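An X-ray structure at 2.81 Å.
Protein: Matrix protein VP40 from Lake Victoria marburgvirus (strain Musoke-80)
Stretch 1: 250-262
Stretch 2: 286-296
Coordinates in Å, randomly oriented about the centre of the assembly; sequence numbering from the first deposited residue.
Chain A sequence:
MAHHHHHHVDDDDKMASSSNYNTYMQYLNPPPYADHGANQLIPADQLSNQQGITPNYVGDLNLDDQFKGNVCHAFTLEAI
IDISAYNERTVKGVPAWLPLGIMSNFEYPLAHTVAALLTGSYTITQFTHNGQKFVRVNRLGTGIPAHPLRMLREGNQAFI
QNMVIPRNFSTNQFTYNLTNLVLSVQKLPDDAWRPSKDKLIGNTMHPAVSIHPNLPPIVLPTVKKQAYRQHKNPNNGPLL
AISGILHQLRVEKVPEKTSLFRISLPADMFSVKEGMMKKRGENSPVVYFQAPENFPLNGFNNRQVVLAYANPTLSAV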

# COMPACT_ATOMS: atom_id res chain seq x y z
N ARG A 250 -21.53 -25.18 -13.14
CA ARG A 250 -22.16 -23.86 -12.98
C ARG A 250 -21.23 -22.82 -12.37
O ARG A 250 -20.76 -22.96 -11.23
N VAL A 251 -21.00 -21.75 -13.12
CA VAL A 251 -20.21 -20.63 -12.64
C VAL A 251 -21.12 -19.65 -11.88
O VAL A 251 -22.13 -19.22 -12.40
N GLU A 252 -20.83 -19.37 -10.64
CA GLU A 252 -21.61 -18.37 -9.94
C GLU A 252 -20.74 -17.20 -9.48
O GLU A 252 -19.57 -17.36 -9.17
N LYS A 253 -21.31 -16.01 -9.51
CA LYS A 253 -20.57 -14.84 -9.08
C LYS A 253 -20.49 -14.82 -7.57
O LYS A 253 -21.47 -15.04 -6.90
N VAL A 254 -19.31 -14.53 -7.04
CA VAL A 254 -19.18 -14.45 -5.58
C VAL A 254 -19.73 -13.10 -5.11
O VAL A 254 -19.26 -12.04 -5.54
N PRO A 255 -20.73 -13.14 -4.24
CA PRO A 255 -21.37 -11.93 -3.76
C PRO A 255 -20.59 -11.21 -2.65
O PRO A 255 -19.90 -11.85 -1.85
N GLU A 256 -20.72 -9.89 -2.63
CA GLU A 256 -19.91 -9.03 -1.75
C GLU A 256 -18.42 -9.25 -1.98
O GLU A 256 -17.62 -9.30 -1.03
N LYS A 257 -18.08 -9.45 -3.23
CA LYS A 257 -16.72 -9.49 -3.66
C LYS A 257 -16.77 -8.97 -5.09
O LYS A 257 -17.74 -9.26 -5.82
N THR A 258 -15.75 -8.23 -5.51
CA THR A 258 -15.66 -7.78 -6.89
C THR A 258 -14.84 -8.71 -7.76
O THR A 258 -13.92 -9.37 -7.30
N SER A 259 -15.21 -8.80 -9.02
CA SER A 259 -14.42 -9.48 -10.03
C SER A 259 -14.06 -10.94 -9.69
O SER A 259 -12.97 -11.42 -10.01
N LEU A 260 -14.98 -11.66 -9.05
CA LEU A 260 -14.64 -12.97 -8.50
C LEU A 260 -15.76 -13.98 -8.68
O LEU A 260 -16.89 -13.78 -8.27
N PHE A 261 -15.39 -15.10 -9.28
CA PHE A 261 -16.32 -16.17 -9.59
C PHE A 261 -15.81 -17.48 -9.06
O PHE A 261 -14.59 -17.65 -8.83
N ARG A 262 -16.74 -18.39 -8.86
CA ARG A 262 -16.41 -19.71 -8.34
C ARG A 262 -17.18 -20.85 -9.03
O ARG A 262 -18.23 -20.63 -9.62
N VAL A 286 -14.02 -26.61 -4.54
CA VAL A 286 -14.49 -25.41 -5.20
C VAL A 286 -13.31 -24.58 -5.71
O VAL A 286 -12.37 -24.36 -4.98
N VAL A 287 -13.38 -24.10 -6.96
CA VAL A 287 -12.35 -23.21 -7.49
C VAL A 287 -12.82 -21.82 -7.73
O VAL A 287 -13.86 -21.59 -8.29
N TYR A 288 -12.02 -20.87 -7.30
CA TYR A 288 -12.31 -19.49 -7.50
C TYR A 288 -11.49 -19.01 -8.66
O TYR A 288 -10.42 -19.51 -8.91
N PHE A 289 -12.00 -18.04 -9.38
CA PHE A 289 -11.23 -17.44 -10.43
C PHE A 289 -11.68 -16.00 -10.60
O PHE A 289 -12.71 -15.58 -10.07
N GLN A 290 -10.89 -15.24 -11.32
CA GLN A 290 -11.14 -13.83 -11.48
C GLN A 290 -11.63 -13.53 -12.87
O GLN A 290 -11.08 -14.04 -13.85
N ALA A 291 -12.66 -12.69 -12.94
CA ALA A 291 -13.11 -12.09 -14.18
C ALA A 291 -13.59 -10.69 -13.87
O ALA A 291 -13.88 -10.41 -12.72
N PRO A 292 -13.68 -9.82 -14.89
CA PRO A 292 -14.16 -8.48 -14.66
C PRO A 292 -15.50 -8.45 -14.01
O PRO A 292 -16.34 -9.26 -14.30
N GLU A 293 -15.67 -7.51 -13.09
CA GLU A 293 -16.90 -7.35 -12.33
C GLU A 293 -18.12 -7.27 -13.26
O GLU A 293 -19.13 -7.92 -13.03
N ASN A 294 -18.00 -6.50 -14.34
CA ASN A 294 -19.10 -6.39 -15.32
C ASN A 294 -19.16 -7.54 -16.32
O ASN A 294 -19.87 -7.43 -17.30
N PHE A 295 -18.42 -8.61 -16.13
CA PHE A 295 -18.50 -9.72 -17.09
C PHE A 295 -19.84 -10.44 -16.90
O PHE A 295 -20.22 -10.69 -15.76
N PRO A 296 -20.55 -10.77 -18.02
CA PRO A 296 -21.91 -11.34 -18.01
C PRO A 296 -21.95 -12.80 -17.69
O PRO A 296 -21.06 -13.56 -18.12

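Strand 286-290 runs antiparallel to strand 260-262; as in any β strand, successive side chains alternate between the two faces of the sheet. Val-286, its chi1 t, points toward stretch 1 and sets CG1 4.1 Å from Arg-262 CB, a compact apolar neighbour for the aliphatic root of a long charged chain. Val-287 contributes mainly backbone: its O lies 3.2 Å from Arg-262 CA, a CA-H...O contact.

Tyr-288 (chi1 m) shares a face with Leu-260 and Arg-262. Arg-262, in p, lays CB over one face of the tyrosine ring, 3.8 Å from the centroid, while Val-254 CG2 meets the ring edge at CE2, 3.6 Å away. The aromatic ring thus serves apolar neighbours and its hydroxyl a polar one: Arg-262 NH1 donates to Tyr-288 OH at 3.1 Å. The same guanidinium also forms a salt bridge within stretch 1, Arg-262 NH2 to Glu-252 OE2 at 2.9 Å.

On the other face, Phe-289 adopts p, which carries its ring over to stretch 1. Phe-261 CB sits over that ring, 3.7 Å from its centroid, and Val-251 CG1 reaches the edge at Phe-289 CZ, 3.6 Å. The two phenylalanine rings are nearly parallel but slid apart, with little overlap. The backbones of the same two residues pair through two hydrogen bonds, Phe-261 N to Phe-289 O at 2.8 Å and Phe-289 N to Phe-261 O at 2.7 Å.

Gln-290 (m) returns to the Tyr-288 face, its amide engaged elsewhere in the structure. Ala-291 CB packs 3.4 Å from Phe-261 CE1; its small methyl lets the ring come close.

Beyond the strand, Pro-292 opens a type I turn ending at Phe-295. Within it, Glu-293 (chi1 t, chi2 p) extends its carboxylate to stretch 1: OE1 accepts from Ser-259 N at 2.7 Å and forms a salt bridge with Lys-253 NZ at 2.9 Å. A carboxylate suits this place, serving an amide and an ammonium together.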

# COMPACT_ATOMS: atom_id res chain seq x y z
CB ARG A 250 -23.39 -23.94 -12.09
CG ARG A 250 -24.52 -24.66 -12.77
CD ARG A 250 -25.71 -24.75 -11.83
NE ARG A 250 -26.64 -25.76 -12.31
CZ ARG A 250 -27.79 -26.06 -11.72
NH1 ARG A 250 -28.17 -25.41 -10.62
NH2 ARG A 250 -28.58 -27.00 -12.23
CB VAL A 251 -19.55 -19.91 -13.81
CG1 VAL A 251 -18.78 -18.72 -13.33
CG2 VAL A 251 -18.63 -20.87 -14.56
CB GLU A 252 -22.42 -18.99 -8.81
CG GLU A 252 -21.73 -19.20 -7.48
CD GLU A 252 -22.79 -19.35 -6.36
OE1 GLU A 252 -23.89 -19.93 -6.58
OE2 GLU A 252 -22.56 -18.87 -5.25
CB LYS A 253 -21.27 -13.57 -9.56
CG LYS A 253 -20.39 -12.35 -9.43
CD LYS A 253 -20.91 -11.15 -10.22
CE LYS A 253 -19.96 -9.96 -10.03
NZ LYS A 253 -19.71 -9.62 -8.59
CB VAL A 254 -17.74 -14.62 -5.09
CG1 VAL A 254 -17.71 -14.65 -3.57
CG2 VAL A 254 -17.13 -15.90 -5.65
CB PRO A 255 -22.72 -12.44 -3.24
CG PRO A 255 -22.49 -13.84 -2.86
CD PRO A 255 -21.26 -14.34 -3.59
CB GLU A 256 -20.24 -9.27 -0.29
CG GLU A 256 -21.71 -9.09 -0.01
CD GLU A 256 -22.10 -9.65 1.33
OE1 GLU A 256 -22.89 -8.98 2.03
OE2 GLU A 256 -21.62 -10.74 1.69
CB LYS A 257 -16.17 -10.91 -3.66
CG LYS A 257 -16.29 -11.68 -2.36
CD LYS A 257 -15.09 -11.42 -1.48
CE LYS A 257 -15.22 -12.01 -0.07
NZ LYS A 257 -14.06 -11.60 0.79
CB THR A 258 -15.03 -6.40 -6.98
OG1 THR A 258 -13.90 -6.34 -6.12
CG2 THR A 258 -16.05 -5.33 -6.56
CB SER A 259 -13.15 -8.67 -10.29
OG SER A 259 -13.46 -7.32 -10.61
CB LEU A 260 -14.31 -12.82 -7.03
CG LEU A 260 -13.61 -14.00 -6.35
CD1 LEU A 260 -12.16 -14.06 -6.78
CD2 LEU A 260 -13.69 -13.91 -4.83
CB PHE A 261 -16.49 -16.24 -11.08
CG PHE A 261 -16.96 -14.95 -11.66
CD1 PHE A 261 -16.10 -13.87 -11.80
CD2 PHE A 261 -18.29 -14.78 -11.98
CE1 PHE A 261 -16.56 -12.67 -12.31
CE2 PHE A 261 -18.75 -13.59 -12.49
CZ PHE A 261 -17.90 -12.54 -12.65
CB ARG A 262 -16.63 -19.71 -6.83
CG ARG A 262 -18.04 -19.54 -6.41
CD ARG A 262 -18.12 -19.86 -4.93
NE ARG A 262 -19.39 -19.33 -4.41
CZ ARG A 262 -19.56 -18.55 -3.36
NH1 ARG A 262 -18.55 -18.17 -2.59
NH2 ARG A 262 -20.78 -18.17 -3.04
CB VAL A 286 -15.31 -24.54 -4.23
CG1 VAL A 286 -15.80 -23.27 -4.93
CG2 VAL A 286 -16.48 -25.33 -3.65
CB VAL A 287 -11.77 -23.67 -8.82
CG1 VAL A 287 -10.86 -24.83 -8.59
CG2 VAL A 287 -12.86 -24.05 -9.78
CB TYR A 288 -11.99 -18.70 -6.23
CG TYR A 288 -13.00 -18.94 -5.16
CD1 TYR A 288 -12.91 -20.04 -4.34
CD2 TYR A 288 -14.05 -18.09 -4.98
CE1 TYR A 288 -13.83 -20.27 -3.36
CE2 TYR A 288 -14.99 -18.33 -4.00
CZ TYR A 288 -14.88 -19.43 -3.20
OH TYR A 288 -15.81 -19.63 -2.20
CB PHE A 289 -11.36 -18.27 -11.74
CG PHE A 289 -12.72 -18.21 -12.39
CD1 PHE A 289 -13.73 -19.08 -12.01
CD2 PHE A 289 -12.98 -17.31 -13.40
CE1 PHE A 289 -14.98 -19.05 -12.61
CE2 PHE A 289 -14.22 -17.27 -14.00
CZ PHE A 289 -15.22 -18.13 -13.61
CB GLN A 290 -9.86 -13.05 -11.29
CG GLN A 290 -9.11 -13.32 -10.01
CD GLN A 290 -8.10 -12.24 -9.81
OE1 GLN A 290 -7.00 -12.31 -10.37
NE2 GLN A 290 -8.48 -11.18 -9.07
CB ALA A 291 -14.23 -12.90 -14.78
CB PRO A 292 -14.22 -7.91 -16.07
CG PRO A 292 -13.03 -8.52 -16.73
CD PRO A 292 -13.07 -9.94 -16.23
CB GLU A 293 -16.78 -6.10 -11.44
CG GLU A 293 -18.00 -5.74 -10.62
CD GLU A 293 -18.32 -6.74 -9.53
OE1 GLU A 293 -17.63 -7.75 -9.42
OE2 GLU A 293 -19.30 -6.52 -8.80
CB ASN A 294 -19.01 -5.08 -16.12
CG ASN A 294 -17.71 -4.97 -16.93
OD1 ASN A 294 -16.74 -5.72 -16.71
ND2 ASN A 294 -17.68 -4.01 -17.85
CB PHE A 295 -17.35 -10.68 -16.83
CG PHE A 295 -17.11 -11.66 -17.93
CD1 PHE A 295 -16.27 -11.36 -18.97
CD2 PHE A 295 -17.73 -12.89 -17.91
CE1 PHE A 295 -16.04 -12.28 -19.98
CE2 PHE A 295 -17.51 -13.83 -18.91
CZ PHE A 295 -16.66 -13.52 -19.95
CB PRO A 296 -22.37 -11.14 -19.44
CG PRO A 296 -21.14 -11.27 -20.24
CD PRO A 296 -20.09 -10.57 -19.41